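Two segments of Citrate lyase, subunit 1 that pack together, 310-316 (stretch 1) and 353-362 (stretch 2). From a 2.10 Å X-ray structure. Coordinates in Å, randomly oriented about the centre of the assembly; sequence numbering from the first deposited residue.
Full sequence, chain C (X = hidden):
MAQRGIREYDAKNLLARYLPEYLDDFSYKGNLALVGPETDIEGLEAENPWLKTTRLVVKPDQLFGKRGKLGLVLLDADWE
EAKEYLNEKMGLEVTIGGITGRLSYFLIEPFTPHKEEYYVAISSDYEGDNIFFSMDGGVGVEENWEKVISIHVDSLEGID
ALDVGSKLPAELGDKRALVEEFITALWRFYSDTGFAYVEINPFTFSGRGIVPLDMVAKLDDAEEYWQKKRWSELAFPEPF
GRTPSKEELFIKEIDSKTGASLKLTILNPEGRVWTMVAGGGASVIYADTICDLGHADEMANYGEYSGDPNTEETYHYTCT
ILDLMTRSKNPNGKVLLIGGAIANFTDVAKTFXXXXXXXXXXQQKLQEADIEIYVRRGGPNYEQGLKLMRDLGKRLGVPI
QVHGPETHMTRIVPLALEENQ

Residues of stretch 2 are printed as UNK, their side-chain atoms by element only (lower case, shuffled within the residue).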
# COMPACT_ATOMS: atom_id res chain seq x y z
N ASN C 310 18.66 22.15 31.89
CA ASN C 310 18.79 22.34 30.45
C ASN C 310 19.23 23.76 30.09
O ASN C 310 19.27 24.64 30.95
CB ASN C 310 17.51 21.93 29.70
CG ASN C 310 16.26 22.69 30.05
OD1 ASN C 310 16.23 23.93 30.14
ND2 ASN C 310 15.15 21.97 30.20
N THR C 311 19.56 23.98 28.80
CA THR C 311 20.00 25.26 28.23
C THR C 311 19.03 26.42 28.54
O THR C 311 19.47 27.49 28.94
CB THR C 311 20.24 25.08 26.72
OG1 THR C 311 21.25 24.10 26.56
CG2 THR C 311 20.67 26.38 26.03
N GLU C 312 17.73 26.20 28.33
CA GLU C 312 16.66 27.17 28.57
C GLU C 312 16.63 27.58 30.03
O GLU C 312 16.56 28.78 30.30
CB GLU C 312 15.32 26.58 28.10
CG GLU C 312 14.09 27.45 28.29
CD GLU C 312 12.80 26.66 28.16
OE1 GLU C 312 12.13 26.44 29.19
OE2 GLU C 312 12.51 26.19 27.04
N GLU C 313 16.71 26.61 30.96
CA GLU C 313 16.71 26.90 32.40
C GLU C 313 17.91 27.75 32.81
O GLU C 313 17.73 28.76 33.51
CB GLU C 313 16.63 25.63 33.24
CG GLU C 313 15.27 24.94 33.12
CD GLU C 313 15.18 23.49 33.56
OE1 GLU C 313 16.24 22.85 33.80
OE2 GLU C 313 14.04 22.99 33.66
N THR C 314 19.13 27.39 32.33
CA THR C 314 20.37 28.12 32.64
C THR C 314 20.36 29.49 31.99
O THR C 314 20.93 30.43 32.55
CB THR C 314 21.63 27.30 32.31
OG1 THR C 314 21.70 27.10 30.89
CG2 THR C 314 21.68 25.97 33.02
N TYR C 315 19.73 29.60 30.81
CA TYR C 315 19.63 30.86 30.09
C TYR C 315 18.82 31.88 30.90
O TYR C 315 19.30 32.99 31.12
CB TYR C 315 19.00 30.62 28.70
CG TYR C 315 18.53 31.88 28.02
CD1 TYR C 315 19.42 32.71 27.36
CD2 TYR C 315 17.19 32.27 28.08
CE1 TYR C 315 19.00 33.88 26.75
CE2 TYR C 315 16.76 33.45 27.48
CZ TYR C 315 17.67 34.25 26.81
OH TYR C 315 17.26 35.41 26.22
N HIS C 316 17.61 31.49 31.38
CA HIS C 316 16.74 32.34 32.20
C HIS C 316 17.37 32.74 33.52
O HIS C 316 17.20 33.87 33.94
CB HIS C 316 15.36 31.71 32.41
CG HIS C 316 14.55 31.66 31.16
ND1 HIS C 316 14.09 30.46 30.64
CD2 HIS C 316 14.17 32.67 30.33
CE1 HIS C 316 13.44 30.77 29.53
NE2 HIS C 316 13.46 32.09 29.30
N UNK C 353 25.99 26.78 27.22
CA UNK C 353 25.33 27.31 26.02
C UNK C 353 24.27 28.34 26.43
O UNK C 353 24.15 29.36 25.76
c UNK C 353 23.85 25.69 22.83
c UNK C 353 23.98 26.71 23.93
n UNK C 353 22.20 26.72 21.27
c UNK C 353 24.70 26.19 25.16
c UNK C 353 23.62 26.35 21.49
N UNK C 354 23.55 28.07 27.53
CA UNK C 354 22.55 28.96 28.12
C UNK C 354 23.18 30.23 28.68
O UNK C 354 22.66 31.33 28.48
N UNK C 355 24.33 30.07 29.38
CA UNK C 355 25.13 31.15 29.97
C UNK C 355 25.67 32.07 28.85
O UNK C 355 25.55 33.29 28.95
c UNK C 355 27.22 31.70 31.36
c UNK C 355 26.27 30.59 30.88
c UNK C 355 25.71 29.79 32.06
N UNK C 356 26.25 31.48 27.78
CA UNK C 356 26.78 32.21 26.62
C UNK C 356 25.67 33.01 25.94
O UNK C 356 25.87 34.19 25.68
c UNK C 356 27.83 31.95 24.28
c UNK C 356 27.58 31.28 25.64
c UNK C 356 28.91 30.86 26.26
N UNK C 357 24.47 32.41 25.73
CA UNK C 357 23.30 33.06 25.11
C UNK C 357 22.84 34.32 25.87
O UNK C 357 22.51 35.33 25.24
s UNK C 357 21.06 29.89 23.69
c UNK C 357 22.32 31.16 23.79
c UNK C 357 20.84 29.86 21.88
c UNK C 357 22.14 32.08 24.96
N UNK C 358 22.84 34.25 27.22
CA UNK C 358 22.46 35.38 28.06
C UNK C 358 23.53 36.47 28.00
O UNK C 358 23.16 37.63 27.81
c UNK C 358 22.24 34.93 29.49
N UNK C 359 24.83 36.09 28.09
CA UNK C 359 25.96 37.03 28.02
C UNK C 359 26.00 37.79 26.69
O UNK C 359 26.28 38.99 26.70
c UNK C 359 27.57 35.87 29.72
c UNK C 359 27.84 37.02 30.66
c UNK C 359 28.72 34.89 29.77
c UNK C 359 27.31 36.34 28.29
N UNK C 360 25.66 37.10 25.57
CA UNK C 360 25.55 37.68 24.23
C UNK C 360 24.48 38.77 24.21
O UNK C 360 24.71 39.83 23.63
c UNK C 360 25.18 36.60 23.20
c UNK C 360 26.37 35.90 22.56
c UNK C 360 26.03 34.73 21.65
o UNK C 360 25.48 33.72 22.15
o UNK C 360 26.36 34.81 20.45
N UNK C 361 23.33 38.51 24.86
CA UNK C 361 22.20 39.44 24.94
C UNK C 361 22.47 40.66 25.81
O UNK C 361 21.95 41.74 25.51
o UNK C 361 17.94 38.22 25.34
c UNK C 361 20.92 38.72 25.40
c UNK C 361 20.04 38.35 24.23
c UNK C 361 18.75 37.64 24.58
o UNK C 361 18.53 36.52 24.06
N UNK C 362 23.27 40.49 26.87
CA UNK C 362 23.64 41.55 27.81
C UNK C 362 24.96 42.26 27.45
O UNK C 362 25.45 43.04 28.27
c UNK C 362 23.65 41.02 29.26
c UNK C 362 20.68 42.30 31.27
o UNK C 362 18.50 41.40 31.63
c UNK C 362 21.94 42.20 30.70
c UNK C 362 19.74 41.30 31.06
c UNK C 362 22.29 41.11 29.91
c UNK C 362 21.34 40.11 29.71
c UNK C 362 20.07 40.20 30.28

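Position 353 carries four carbons in a row ending in a nitrogen, an unbranched chain that can only be lysine. Lys353 points sideways, and its CG lies 3.9 Å from CG2 of Thr311, so the aliphatic stem makes the contact at the exposed margin.

Position 354 has no side-chain atoms at all: it is glycine, and the backbone shows what the absence buys. The CA of Gly354 sits 3.5 Å from the O of Thr311 and 3.4 Å from OG1 of Thr314. An ideal CB here would fall 2.0 Å from OG1 of Thr314, 2.4 Å from the O of Thr311 and 2.9 Å from the N of Tyr315, clashing with all three. The CA atoms of the two stretches come nearest here, those of Tyr315 and Gly354 being 4.0 Å apart.

Position 355 shows three carbons, one carrying the other two directly on the backbone, which is valine. Val355 is buried and points away from stretch 1; its backbone N is 4.2 Å from OG1 of Thr314.

At 356 the same three-carbon fork appears, again valine. Val356 also points away and touches nothing on stretch 1, its side chain staying 8.5 Å off.

Position 357 has two carbons, a sulfur and a last carbon in an unbranched line, so it is methionine. The CB of Met357 starts toward stretch 1 and meets CD1 of Tyr315 at 3.7 Å; the end of the chain then leads away, although SD still passes 4.2 Å from CG2 of Thr311.

Position 358 holds a single carbon, hence alanine. The CB of Ala358 is 4.2 Å from CD1 of Tyr315, and its N is closer to that same CD1, at 3.8 Å, so the edge of the ring lies close to the helix backbone as well as to the methyl group.

Position 359 gives four carbons forked at the second, the pattern of leucine; Leu359 is buried but out of reach of stretch 1.

Position 360 has three carbons, the third bearing two oxygens: glutamate. Glu360 is exposed and also out of reach.

Position 361 repeats that carboxylate, but with a partner. Its oxygen nearest to stretch 1 lies 2.7 Å from OH of Tyr315. In glutamate Glu361 this atom is OE2, and it accepts a hydrogen bond from the tyrosine hydroxyl.

Position 362 shows one carbon and then a six-carbon ring bearing an oxygen: tyrosine. Tyr362 leaves helical geometry just after the helix and makes no contact with stretch 1, its side chain staying 6.9 Å away.

The contact works by pairing an absence with a long reach. Two helices cross at -41° with axes only 7.3 Å apart, and Gly354 permits that approach, its bare CA facing the O of Thr311 while its own O receives a CA-H...O contact from the CA of Tyr315 at 3.5 Å. Tyr315 then acts as a knob among Gly354, Met357, Ala358 and Glu361, and its hydroxyl ends on the carboxylate. For a designer, the rule is close backbones at one point and a polar tether farther along.

Stretch 2 (353-362) KGVVMALEEY
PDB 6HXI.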